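Local coordinates for protein STN1 (Saccharomyces cerevisiae, PDB 3KEY) that regulates telomere length and protects chromosome ends, inhibiting telomerase loading through its interaction with CDC13, at residues V36-A41 with S58-A63; S5-L10 with N69-Q74; T113-L118 with G173-L178. All coordinates share one frame; numbering follows the deposited sequence.

Interaction 1 (V36-A41 with S58-A63)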
ATOM      1  N   VAL A  36      -5.285  -4.686 -13.483  1.00 40.12           N
ATOM      2  CA  VAL A  36      -4.365  -3.611 -13.137  1.00 39.44           C
ATOM      3  C   VAL A  36      -3.204  -3.568 -14.135  1.00 38.63           C
ATOM      4  O   VAL A  36      -2.827  -2.499 -14.622  1.00 38.03           O
ATOM      5  CB  VAL A  36      -3.782  -3.810 -11.701  1.00 40.27           C
ATOM      6  CG1 VAL A  36      -2.743  -2.746 -11.404  1.00 39.88           C
ATOM      7  CG2 VAL A  36      -4.899  -3.749 -10.672  1.00 41.49           C
ATOM      8  N   VAL A  37      -2.643  -4.739 -14.436  1.00 37.56           N
ATOM      9  CA  VAL A  37      -1.512  -4.851 -15.361  1.00 37.52           C
ATOM     10  C   VAL A  37      -1.862  -4.395 -16.782  1.00 37.35           C
ATOM     11  O   VAL A  37      -1.109  -3.654 -17.416  1.00 36.45           O
ATOM     12  CB  VAL A  37      -0.983  -6.311 -15.402  1.00 35.13           C
ATOM     13  CG1 VAL A  37       0.034  -6.466 -16.520  1.00 36.20           C
ATOM     14  CG2 VAL A  37      -0.340  -6.667 -14.058  1.00 36.94           C
ATOM     15  N   THR A  38      -3.005  -4.843 -17.282  1.00 38.86           N
ATOM     16  CA  THR A  38      -3.434  -4.461 -18.622  1.00 39.64           C
ATOM     17  C   THR A  38      -3.597  -2.942 -18.715  1.00 39.66           C
ATOM     18  O   THR A  38      -3.168  -2.317 -19.689  1.00 39.58           O
ATOM     19  CB  THR A  38      -4.760  -5.149 -18.976  1.00 40.21           C
ATOM     20  OG1 THR A  38      -4.570  -6.567 -18.929  1.00 40.61           O
ATOM     21  CG2 THR A  38      -5.234  -4.731 -20.376  1.00 41.16           C
ATOM     22  N   SER A  39      -4.203  -2.351 -17.691  1.00 39.64           N
ATOM     23  CA  SER A  39      -4.406  -0.906 -17.666  1.00 40.62           C
ATOM     24  C   SER A  39      -3.065  -0.161 -17.709  1.00 41.00           C
ATOM     25  O   SER A  39      -2.893   0.790 -18.482  1.00 39.65           O
ATOM     26  CB  SER A  39      -5.193  -0.510 -16.408  1.00 42.91           C
ATOM     27  OG  SER A  39      -5.335   0.899 -16.316  1.00 47.19           O
ATOM     28  N   LEU A  40      -2.110  -0.603 -16.892  1.00 39.77           N
ATOM     29  CA  LEU A  40      -0.788   0.026 -16.847  1.00 39.01           C
ATOM     30  C   LEU A  40      -0.041  -0.203 -18.163  1.00 37.89           C
ATOM     31  O   LEU A  40       0.707   0.660 -18.630  1.00 36.56           O
ATOM     32  CB  LEU A  40       0.043  -0.561 -15.693  1.00 39.54           C
ATOM     33  CG  LEU A  40       1.083   0.315 -14.980  1.00 43.06           C
ATOM     34  CD1 LEU A  40       2.024  -0.578 -14.168  1.00 42.46           C
ATOM     35  CD2 LEU A  40       1.879   1.127 -15.969  1.00 42.24           C
ATOM     36  N   ALA A  41      -0.236  -1.378 -18.751  1.00 36.64           N
ATOM     37  CA  ALA A  41       0.436  -1.709 -20.000  1.00 37.71           C
ATOM     38  C   ALA A  41       0.016  -0.756 -21.118  1.00 37.72           C
ATOM     39  O   ALA A  41       0.844  -0.371 -21.959  1.00 35.24           O
ATOM     40  CB  ALA A  41       0.141  -3.160 -20.395  1.00 36.44           C
ATOM     41  N   SER A  58       4.568  -8.158 -23.870  1.00 44.87           N
ATOM     42  CA  SER A  58       5.846  -7.751 -23.327  1.00 45.18           C
ATOM     43  C   SER A  58       5.629  -6.528 -22.426  1.00 44.74           C
ATOM     44  O   SER A  58       6.221  -6.419 -21.348  1.00 41.75           O
ATOM     45  CB  SER A  58       6.800  -7.415 -24.471  1.00 46.90           C
ATOM     46  OG  SER A  58       8.142  -7.634 -24.086  1.00 51.87           O
ATOM     47  N   LEU A  59       4.768  -5.615 -22.870  1.00 41.78           N
ATOM     48  CA  LEU A  59       4.476  -4.413 -22.098  1.00 40.96           C
ATOM     49  C   LEU A  59       3.779  -4.752 -20.781  1.00 39.19           C
ATOM     50  O   LEU A  59       4.014  -4.089 -19.770  1.00 38.22           O
ATOM     51  CB  LEU A  59       3.615  -3.447 -22.923  1.00 40.93           C
ATOM     52  CG  LEU A  59       4.336  -2.843 -24.136  1.00 42.32           C
ATOM     53  CD1 LEU A  59       3.354  -2.079 -25.026  1.00 43.27           C
ATOM     54  CD2 LEU A  59       5.439  -1.923 -23.640  1.00 43.09           C
ATOM     55  N   GLU A  60       2.927  -5.779 -20.797  1.00 38.22           N
ATOM     56  CA  GLU A  60       2.210  -6.214 -19.596  1.00 39.08           C
ATOM     57  C   GLU A  60       3.169  -6.813 -18.563  1.00 39.82           C
ATOM     58  O   GLU A  60       3.066  -6.539 -17.362  1.00 38.29           O
ATOM     59  CB  GLU A  60       1.141  -7.258 -19.946  1.00 41.14           C
ATOM     60  CG  GLU A  60      -0.050  -6.718 -20.733  1.00 43.75           C
ATOM     61  CD  GLU A  60      -1.072  -7.794 -21.042  1.00 46.08           C
ATOM     62  OE1 GLU A  60      -0.677  -8.840 -21.596  1.00 49.23           O
ATOM     63  OE2 GLU A  60      -2.270  -7.602 -20.736  1.00 48.06           O
ATOM     64  N   LYS A  61       4.098  -7.641 -19.028  1.00 39.81           N
ATOM     65  CA  LYS A  61       5.062  -8.247 -18.126  1.00 40.05           C
ATOM     66  C   LYS A  61       5.963  -7.169 -17.529  1.00 40.12           C
ATOM     67  O   LYS A  61       6.371  -7.265 -16.374  1.00 39.29           O
ATOM     68  CB  LYS A  61       5.858  -9.321 -18.866  1.00 41.52           C
ATOM     69  CG  LYS A  61       4.995 -10.544 -19.144  1.00 44.87           C
ATOM     70  CD  LYS A  61       5.674 -11.589 -20.001  1.00 49.04           C
ATOM     71  CE  LYS A  61       4.755 -12.801 -20.164  1.00 51.45           C
ATOM     72  NZ  LYS A  61       5.368 -13.860 -21.016  1.00 55.26           N
ATOM     73  N   GLU A  62       6.244  -6.125 -18.305  1.00 39.83           N
ATOM     74  CA  GLU A  62       7.062  -5.018 -17.819  1.00 40.46           C
ATOM     75  C   GLU A  62       6.258  -4.187 -16.803  1.00 40.43           C
ATOM     76  O   GLU A  62       6.812  -3.675 -15.823  1.00 38.14           O
ATOM     77  CB  GLU A  62       7.503  -4.139 -18.992  1.00 42.93           C
ATOM     78  CG  GLU A  62       8.197  -2.853 -18.589  1.00 49.20           C
ATOM     79  CD  GLU A  62       8.733  -2.071 -19.786  1.00 54.15           C
ATOM     80  OE1 GLU A  62       9.135  -0.902 -19.595  1.00 55.40           O
ATOM     81  OE2 GLU A  62       8.762  -2.626 -20.911  1.00 55.32           O
ATOM     82  N   ALA A  63       4.953  -4.065 -17.037  1.00 38.55           N
ATOM     83  CA  ALA A  63       4.088  -3.307 -16.135  1.00 39.30           C
ATOM     84  C   ALA A  63       3.999  -4.018 -14.790  1.00 39.41           C
ATOM     85  O   ALA A  63       4.085  -3.389 -13.735  1.00 37.50           O
ATOM     86  CB  ALA A  63       2.683  -3.158 -16.736  1.00 37.84           C
TER
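V37, L40 and A41 face E60 and A63 across two helix segments whose axes approach to 8.1 Å at 111°, close enough for methyl groups to settle against backbone. Small side chains make this possible. The CB of A63 lies 3.7 Å from L40 CD1 and also borders V37 and A41, while A41 CB rests on the aliphatic part of E60, 3.6 Å from its CG. V37 sends CG1, anti to the backbone N (chi1 171°), crosswise to the E60 side chain, where it meets both E60 CB (3.7 Å) and the carbonyl oxygen E60 O.

The polar contact is at the margin. T38 and E60 run side by side, pointing the same way; T38 OG1 stands 3.1 Å from E60 OE2 and is hydrogen-bonded to R34 O. R34 NH2 makes a salt bridge with the same OE2, so R34 serves both polar ends. F64, L67 and L44 extend the apolar packing. Helices 31-47 and 56-73, packed steeply across A41 and A63, form part of the helical core of the first winged helix-turn-helix in the C-terminal part of Stn1.

Interaction 2 (S5-L10 with N69-Q74)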
ATOM      1  N   SER A   5      -3.898   4.834  -6.830  1.00 51.50           N
ATOM      2  CA  SER A   5      -2.885   4.539  -7.844  1.00 48.29           C
ATOM      3  C   SER A   5      -2.871   3.051  -8.191  1.00 46.33           C
ATOM      4  O   SER A   5      -3.413   2.231  -7.448  1.00 45.85           O
ATOM      5  CB  SER A   5      -1.498   4.959  -7.345  1.00 47.91           C
ATOM      6  OG  SER A   5      -1.087   4.183  -6.231  1.00 47.20           O
ATOM      7  N   ALA A   6      -2.260   2.704  -9.320  1.00 44.44           N
ATOM      8  CA  ALA A   6      -2.185   1.308  -9.743  1.00 44.01           C
ATOM      9  C   ALA A   6      -1.451   0.494  -8.674  1.00 42.97           C
ATOM     10  O   ALA A   6      -1.854  -0.620  -8.330  1.00 40.08           O
ATOM     11  CB  ALA A   6      -1.461   1.204 -11.084  1.00 42.40           C
ATOM     12  N   LYS A   7      -0.373   1.072  -8.154  1.00 42.13           N
ATOM     13  CA  LYS A   7       0.425   0.436  -7.116  1.00 42.93           C
ATOM     14  C   LYS A   7      -0.436   0.089  -5.894  1.00 42.17           C
ATOM     15  O   LYS A   7      -0.366  -1.027  -5.381  1.00 40.81           O
ATOM     16  CB  LYS A   7       1.566   1.369  -6.699  1.00 44.20           C
ATOM     17  CG  LYS A   7       2.462   0.822  -5.603  1.00 46.59           C
ATOM     18  CD  LYS A   7       3.364   1.912  -5.054  1.00 48.78           C
ATOM     19  CE  LYS A   7       2.555   2.940  -4.276  1.00 53.37           C
ATOM     20  NZ  LYS A   7       3.377   4.103  -3.845  1.00 54.75           N
ATOM     21  N   SER A   8      -1.244   1.041  -5.426  1.00 41.62           N
ATOM     22  CA  SER A   8      -2.094   0.786  -4.267  1.00 42.38           C
ATOM     23  C   SER A   8      -3.230  -0.195  -4.580  1.00 41.69           C
ATOM     24  O   SER A   8      -3.727  -0.869  -3.684  1.00 42.70           O
ATOM     25  CB  SER A   8      -2.636   2.102  -3.686  1.00 43.66           C
ATOM     26  OG  SER A   8      -1.647   2.757  -2.888  1.00 42.42           O
ATOM     27  N   ASN A   9      -3.642  -0.285  -5.841  1.00 42.15           N
ATOM     28  CA  ASN A   9      -4.680  -1.253  -6.202  1.00 41.62           C
ATOM     29  C   ASN A   9      -4.080  -2.664  -6.068  1.00 40.51           C
ATOM     30  O   ASN A   9      -4.738  -3.589  -5.583  1.00 39.93           O
ATOM     31  CB  ASN A   9      -5.176  -1.035  -7.638  1.00 43.85           C
ATOM     32  CG  ASN A   9      -6.221   0.071  -7.737  1.00 48.44           C
ATOM     33  OD1 ASN A   9      -7.100   0.194  -6.879  1.00 50.93           O
ATOM     34  ND2 ASN A   9      -6.141   0.869  -8.797  1.00 48.30           N
ATOM     35  N   LEU A  10      -2.829  -2.824  -6.500  1.00 37.87           N
ATOM     36  CA  LEU A  10      -2.158  -4.112  -6.379  1.00 36.94           C
ATOM     37  C   LEU A  10      -1.930  -4.369  -4.895  1.00 35.73           C
ATOM     38  O   LEU A  10      -2.091  -5.494  -4.423  1.00 36.11           O
ATOM     39  CB  LEU A  10      -0.814  -4.114  -7.121  1.00 36.39           C
ATOM     40  CG  LEU A  10       0.020  -5.388  -6.916  1.00 36.43           C
ATOM     41  CD1 LEU A  10      -0.784  -6.613  -7.348  1.00 40.32           C
ATOM     42  CD2 LEU A  10       1.318  -5.290  -7.695  1.00 36.61           C
ATOM     43  N   ASN A  69       7.915  -4.221  -8.162  1.00 41.89           N
ATOM     44  CA  ASN A  69       9.148  -3.579  -7.733  1.00 43.57           C
ATOM     45  C   ASN A  69       8.883  -2.300  -6.942  1.00 44.18           C
ATOM     46  O   ASN A  69       9.637  -1.983  -6.024  1.00 45.56           O
ATOM     47  CB  ASN A  69      10.061  -3.288  -8.931  1.00 46.23           C
ATOM     48  CG  ASN A  69      10.654  -4.564  -9.547  1.00 49.70           C
ATOM     49  OD1 ASN A  69      10.502  -5.662  -8.999  1.00 52.10           O
ATOM     50  ND2 ASN A  69      11.336  -4.418 -10.684  1.00 49.93           N
ATOM     51  N   ARG A  70       7.824  -1.564  -7.285  1.00 43.11           N
ATOM     52  CA  ARG A  70       7.506  -0.341  -6.551  1.00 42.49           C
ATOM     53  C   ARG A  70       7.171  -0.704  -5.104  1.00 41.67           C
ATOM     54  O   ARG A  70       7.597  -0.022  -4.173  1.00 42.80           O
ATOM     55  CB  ARG A  70       6.304   0.394  -7.170  1.00 45.80           C
ATOM     56  CG  ARG A  70       6.536   0.981  -8.557  1.00 52.73           C
ATOM     57  CD  ARG A  70       5.285   1.701  -9.080  1.00 56.97           C
ATOM     58  NE  ARG A  70       5.329   1.912 -10.528  1.00 61.64           N
ATOM     59  CZ  ARG A  70       4.355   2.476 -11.241  1.00 62.31           C
ATOM     60  NH1 ARG A  70       3.246   2.897 -10.644  1.00 62.87           N
ATOM     61  NH2 ARG A  70       4.483   2.607 -12.556  1.00 61.39           N
ATOM     62  N   LEU A  71       6.404  -1.778  -4.923  1.00 38.39           N
ATOM     63  CA  LEU A  71       6.010  -2.236  -3.595  1.00 38.74           C
ATOM     64  C   LEU A  71       7.206  -2.740  -2.781  1.00 38.81           C
ATOM     65  O   LEU A  71       7.381  -2.353  -1.623  1.00 37.93           O
ATOM     66  CB  LEU A  71       4.946  -3.336  -3.712  1.00 37.35           C
ATOM     67  CG  LEU A  71       3.619  -2.879  -4.333  1.00 38.41           C
ATOM     68  CD1 LEU A  71       2.678  -4.058  -4.514  1.00 36.88           C
ATOM     69  CD2 LEU A  71       2.987  -1.813  -3.440  1.00 37.67           C
ATOM     70  N   VAL A  72       8.026  -3.601  -3.381  1.00 38.00           N
ATOM     71  CA  VAL A  72       9.205  -4.127  -2.693  1.00 39.16           C
ATOM     72  C   VAL A  72      10.112  -2.955  -2.318  1.00 39.97           C
ATOM     73  O   VAL A  72      10.696  -2.924  -1.240  1.00 41.67           O
ATOM     74  CB  VAL A  72      10.015  -5.098  -3.598  1.00 39.39           C
ATOM     75  CG1 VAL A  72      11.280  -5.557  -2.868  1.00 40.83           C
ATOM     76  CG2 VAL A  72       9.158  -6.297  -3.984  1.00 37.83           C
ATOM     77  N   SER A  73      10.205  -1.987  -3.221  1.00 40.85           N
ATOM     78  CA  SER A  73      11.037  -0.802  -3.034  1.00 42.52           C
ATOM     79  C   SER A  73      10.615   0.083  -1.852  1.00 41.88           C
ATOM     80  O   SER A  73      11.446   0.787  -1.267  1.00 39.18           O
ATOM     81  CB  SER A  73      11.029   0.018  -4.325  1.00 44.17           C
ATOM     82  OG  SER A  73      11.703   1.247  -4.159  1.00 50.26           O
ATOM     83  N   GLN A  74       9.326   0.059  -1.514  1.00 38.89           N
ATOM     84  CA  GLN A  74       8.817   0.850  -0.397  1.00 39.22           C
ATOM     85  C   GLN A  74       8.790   0.012   0.873  1.00 38.64           C
ATOM     86  O   GLN A  74       8.399   0.496   1.936  1.00 38.96           O
ATOM     87  CB  GLN A  74       7.400   1.348  -0.681  1.00 39.57           C
ATOM     88  CG  GLN A  74       7.275   2.271  -1.869  1.00 45.18           C
ATOM     89  CD  GLN A  74       5.897   2.906  -1.944  1.00 47.24           C
ATOM     90  OE1 GLN A  74       4.882   2.213  -1.969  1.00 50.90           O
ATOM     91  NE2 GLN A  74       5.858   4.231  -1.979  1.00 51.98           N
TER
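K7 and L10 meet R70, L71 and Q74 where the opening helix of the first winged helix-turn-helix, helix 6-16, packs against the C-terminal end of helix 56-73. The two short segments cross at -79° and their axes come no nearer than 10.2 Å, so side chains span the gap.

L71 carries the apolar half of the contact with its two methyl branches divided between neighbours. CD1 turns to L10, 3.7 Å from L10 CD2; CD2 presses on K7, only 3.4 Å from K7 CG, a tight fit for two carbons. The lysine chain continues past R70, with K7 CD 3.9 Å from R70 CB, so its CG and CD rest on carbon atoms of L71 and R70. It leaves the helix with CG anti to the backbone N, then bends at chi3 (69°), which displaces CE from an extended course.

Beyond this bend the ammonium group meets Q74 tip to tip. The bond from K7 NZ to Q74 OE1 is weak, and Q74 NE2, itself a donor, is equally near without bonding. The stronger partner of K7 NZ is D137 of helix 132-149, in a salt bridge, which makes this lysine a link between the two winged helix-turn-helix regions. Q74 also touches N133 and D137 on that helix. At its start, helix 6-16 is N-capped by S5, whose OG accepts from S8 N at 3.2 Å with an N-H...O angle of 162°.

Interaction 3 (T113-L118 with G173-L178)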
ATOM      1  N   THR A 113      -4.186  15.449  16.329  1.00 34.45           N
ATOM      2  CA  THR A 113      -2.903  15.449  15.627  1.00 36.55           C
ATOM      3  C   THR A 113      -1.915  14.550  16.360  1.00 36.64           C
ATOM      4  O   THR A 113      -1.658  14.739  17.550  1.00 36.84           O
ATOM      5  CB  THR A 113      -2.303  16.879  15.566  1.00 37.83           C
ATOM      6  OG1 THR A 113      -3.253  17.771  14.976  1.00 43.22           O
ATOM      7  CG2 THR A 113      -1.032  16.894  14.725  1.00 39.03           C
ATOM      8  N   GLY A 114      -1.369  13.570  15.650  1.00 36.21           N
ATOM      9  CA  GLY A 114      -0.420  12.663  16.263  1.00 36.87           C
ATOM     10  C   GLY A 114       0.685  12.261  15.303  1.00 36.59           C
ATOM     11  O   GLY A 114       0.463  12.122  14.098  1.00 36.05           O
ATOM     12  N   THR A 115       1.883  12.078  15.838  1.00 35.01           N
ATOM     13  CA  THR A 115       3.008  11.687  15.013  1.00 36.09           C
ATOM     14  C   THR A 115       3.219  10.185  14.988  1.00 34.35           C
ATOM     15  O   THR A 115       2.993   9.498  15.976  1.00 34.26           O
ATOM     16  CB  THR A 115       4.324  12.323  15.512  1.00 36.55           C
ATOM     17  OG1 THR A 115       4.336  13.714  15.184  1.00 38.30           O
ATOM     18  CG2 THR A 115       5.540  11.622  14.884  1.00 33.67           C
ATOM     19  N   VAL A 116       3.647   9.697  13.833  1.00 34.00           N
ATOM     20  CA  VAL A 116       3.988   8.302  13.641  1.00 34.02           C
ATOM     21  C   VAL A 116       5.415   8.367  13.093  1.00 33.83           C
ATOM     22  O   VAL A 116       5.625   8.773  11.959  1.00 32.50           O
ATOM     23  CB  VAL A 116       3.072   7.612  12.615  1.00 34.02           C
ATOM     24  CG1 VAL A 116       3.644   6.232  12.269  1.00 37.00           C
ATOM     25  CG2 VAL A 116       1.662   7.470  13.191  1.00 35.20           C
ATOM     26  N   GLN A 117       6.393   8.005  13.920  1.00 33.68           N
ATOM     27  CA  GLN A 117       7.796   8.031  13.519  1.00 34.94           C
ATOM     28  C   GLN A 117       8.159   6.762  12.754  1.00 34.56           C
ATOM     29  O   GLN A 117       7.866   5.653  13.196  1.00 33.97           O
ATOM     30  CB  GLN A 117       8.704   8.157  14.749  1.00 36.74           C
ATOM     31  CG  GLN A 117       8.543   9.451  15.514  1.00 37.33           C
ATOM     32  CD  GLN A 117       9.557   9.595  16.634  1.00 39.84           C
ATOM     33  OE1 GLN A 117      10.747   9.333  16.447  1.00 40.28           O
ATOM     34  NE2 GLN A 117       9.094  10.033  17.801  1.00 39.68           N
ATOM     35  N   LEU A 118       8.805   6.942  11.609  1.00 33.21           N
ATOM     36  CA  LEU A 118       9.214   5.829  10.769  1.00 36.17           C
ATOM     37  C   LEU A 118      10.081   4.823  11.528  1.00 35.94           C
ATOM     38  O   LEU A 118       9.845   3.616  11.446  1.00 35.39           O
ATOM     39  CB  LEU A 118       9.971   6.350   9.539  1.00 38.23           C
ATOM     40  CG  LEU A 118      10.561   5.292   8.597  1.00 40.28           C
ATOM     41  CD1 LEU A 118       9.454   4.442   7.984  1.00 44.05           C
ATOM     42  CD2 LEU A 118      11.369   5.990   7.508  1.00 43.14           C
ATOM     43  N   GLY A 173       9.056  10.698   9.706  1.00 51.19           N
ATOM     44  CA  GLY A 173       7.719  10.267  10.069  1.00 47.10           C
ATOM     45  C   GLY A 173       6.597  11.032   9.391  1.00 44.07           C
ATOM     46  O   GLY A 173       6.837  11.858   8.511  1.00 43.48           O
ATOM     47  N   ILE A 174       5.365  10.739   9.799  1.00 39.78           N
ATOM     48  CA  ILE A 174       4.197  11.397   9.242  1.00 38.61           C
ATOM     49  C   ILE A 174       3.373  11.986  10.383  1.00 38.25           C
ATOM     50  O   ILE A 174       3.548  11.620  11.551  1.00 35.81           O
ATOM     51  CB  ILE A 174       3.326  10.408   8.414  1.00 37.75           C
ATOM     52  CG1 ILE A 174       2.763   9.304   9.308  1.00 38.64           C
ATOM     53  CG2 ILE A 174       4.171   9.783   7.303  1.00 39.55           C
ATOM     54  CD1 ILE A 174       1.847   8.335   8.563  1.00 37.52           C
ATOM     55  N   LEU A 175       2.488  12.909  10.040  1.00 35.89           N
ATOM     56  CA  LEU A 175       1.647  13.558  11.025  1.00 36.80           C
ATOM     57  C   LEU A 175       0.197  13.317  10.627  1.00 37.27           C
ATOM     58  O   LEU A 175      -0.243  13.729   9.546  1.00 39.01           O
ATOM     59  CB  LEU A 175       1.971  15.059  11.060  1.00 39.19           C
ATOM     60  CG  LEU A 175       1.376  15.936  12.165  1.00 43.28           C
ATOM     61  CD1 LEU A 175       1.979  15.530  13.504  1.00 41.97           C
ATOM     62  CD2 LEU A 175       1.661  17.418  11.876  1.00 40.06           C
ATOM     63  N   LEU A 176      -0.537  12.623  11.488  1.00 35.57           N
ATOM     64  CA  LEU A 176      -1.939  12.324  11.225  1.00 34.70           C
ATOM     65  C   LEU A 176      -2.861  13.401  11.796  1.00 34.97           C
ATOM     66  O   LEU A 176      -2.749  13.777  12.963  1.00 36.34           O
ATOM     67  CB  LEU A 176      -2.315  10.970  11.832  1.00 33.29           C
ATOM     68  CG  LEU A 176      -1.442   9.763  11.461  1.00 36.11           C
ATOM     69  CD1 LEU A 176      -1.858   8.579  12.320  1.00 33.15           C
ATOM     70  CD2 LEU A 176      -1.583   9.424   9.970  1.00 34.57           C
ATOM     71  N   HIS A 177      -3.765  13.902  10.964  1.00 34.25           N
ATOM     72  CA  HIS A 177      -4.738  14.903  11.401  1.00 33.55           C
ATOM     73  C   HIS A 177      -6.101  14.245  11.339  1.00 33.11           C
ATOM     74  O   HIS A 177      -6.475  13.686  10.306  1.00 32.81           O
ATOM     75  CB  HIS A 177      -4.744  16.129  10.481  1.00 33.03           C
ATOM     76  CG  HIS A 177      -3.482  16.928  10.528  1.00 35.49           C
ATOM     77  ND1 HIS A 177      -2.434  16.723   9.650  1.00 36.03           N
ATOM     78  CD2 HIS A 177      -3.086  17.915  11.365  1.00 33.74           C
ATOM     79  CE1 HIS A 177      -1.449  17.552   9.947  1.00 35.38           C
ATOM     80  NE2 HIS A 177      -1.818  18.286  10.983  1.00 38.11           N
ATOM     81  N   LEU A 178      -6.840  14.300  12.439  1.00 33.50           N
ATOM     82  CA  LEU A 178      -8.166  13.698  12.485  1.00 34.38           C
ATOM     83  C   LEU A 178      -9.197  14.730  12.939  1.00 33.66           C
ATOM     84  O   LEU A 178      -8.962  15.487  13.882  1.00 33.52           O
ATOM     85  CB  LEU A 178      -8.175  12.499  13.450  1.00 34.14           C
ATOM     86  CG  LEU A 178      -7.118  11.415  13.210  1.00 34.88           C
ATOM     87  CD1 LEU A 178      -7.171  10.362  14.336  1.00 34.59           C
ATOM     88  CD2 LEU A 178      -7.348  10.771  11.845  1.00 30.99           C
TER
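G114 and V116 pair with L176 and I174 in the antiparallel sheet of the second winged helix-turn-helix, strand 113-117 forming one edge beside the central strand 173-180. Each of the two hydrogen-bonded pairs is closed by reciprocal bonds. G114 N donates to L176 O, while L176 N returns a bond of 2.8 Å to G114 O, nearly straight at 164°. One step along, V116 N reaches I174 O and I174 N reaches V116 O (2.9 Å), both donors tilted by about 20° from the carbonyl planes. L176 O also receives a CA-H...O contact from T113 CA.

The alternate backbone groups of the central strand turn the other way: G173, L175 and H177 bond through their backbones to D162, D160 and W158.

V116, I174 and L176 point to the face covered by helices 90-108 and 132-149, with V116 CB 3.7 Å from I174 CG1. T113, T115, L175 and H177 occupy the other face. There L175 CD1 sits between two threonines, near T113 CG2 (3.5 Å) and T115 OG1, the latter hydroxyl having a weak hydrogen bond to D162 OD2. T113 lies alongside H177, pointing the same way, its OG1 oblique to the ring. Where the strand pair ends, the lack of a side chain lets G173 CA come within 3.2 Å of V116 O.

Overall arrangement
The three contacts sample two successive winged helix-turn-helix units of one chain. Interactions 1 and 2 both belong to the first and share helix 56-73, one using its early turns and the other its end; their centres are 13 Å apart and they touch, V36 CG1 packing 3.8 Å from A6 O. Interaction 3 belongs to the second unit, its centre about 35 Å from that of interaction 1, on the opposite side of the chain's centre. Interaction 2 lies between, with nearest atoms about 7 Å from interaction 3. Helix 132-149 bridges this gap: D137 holds K7, while I135 and V136 pack on I174.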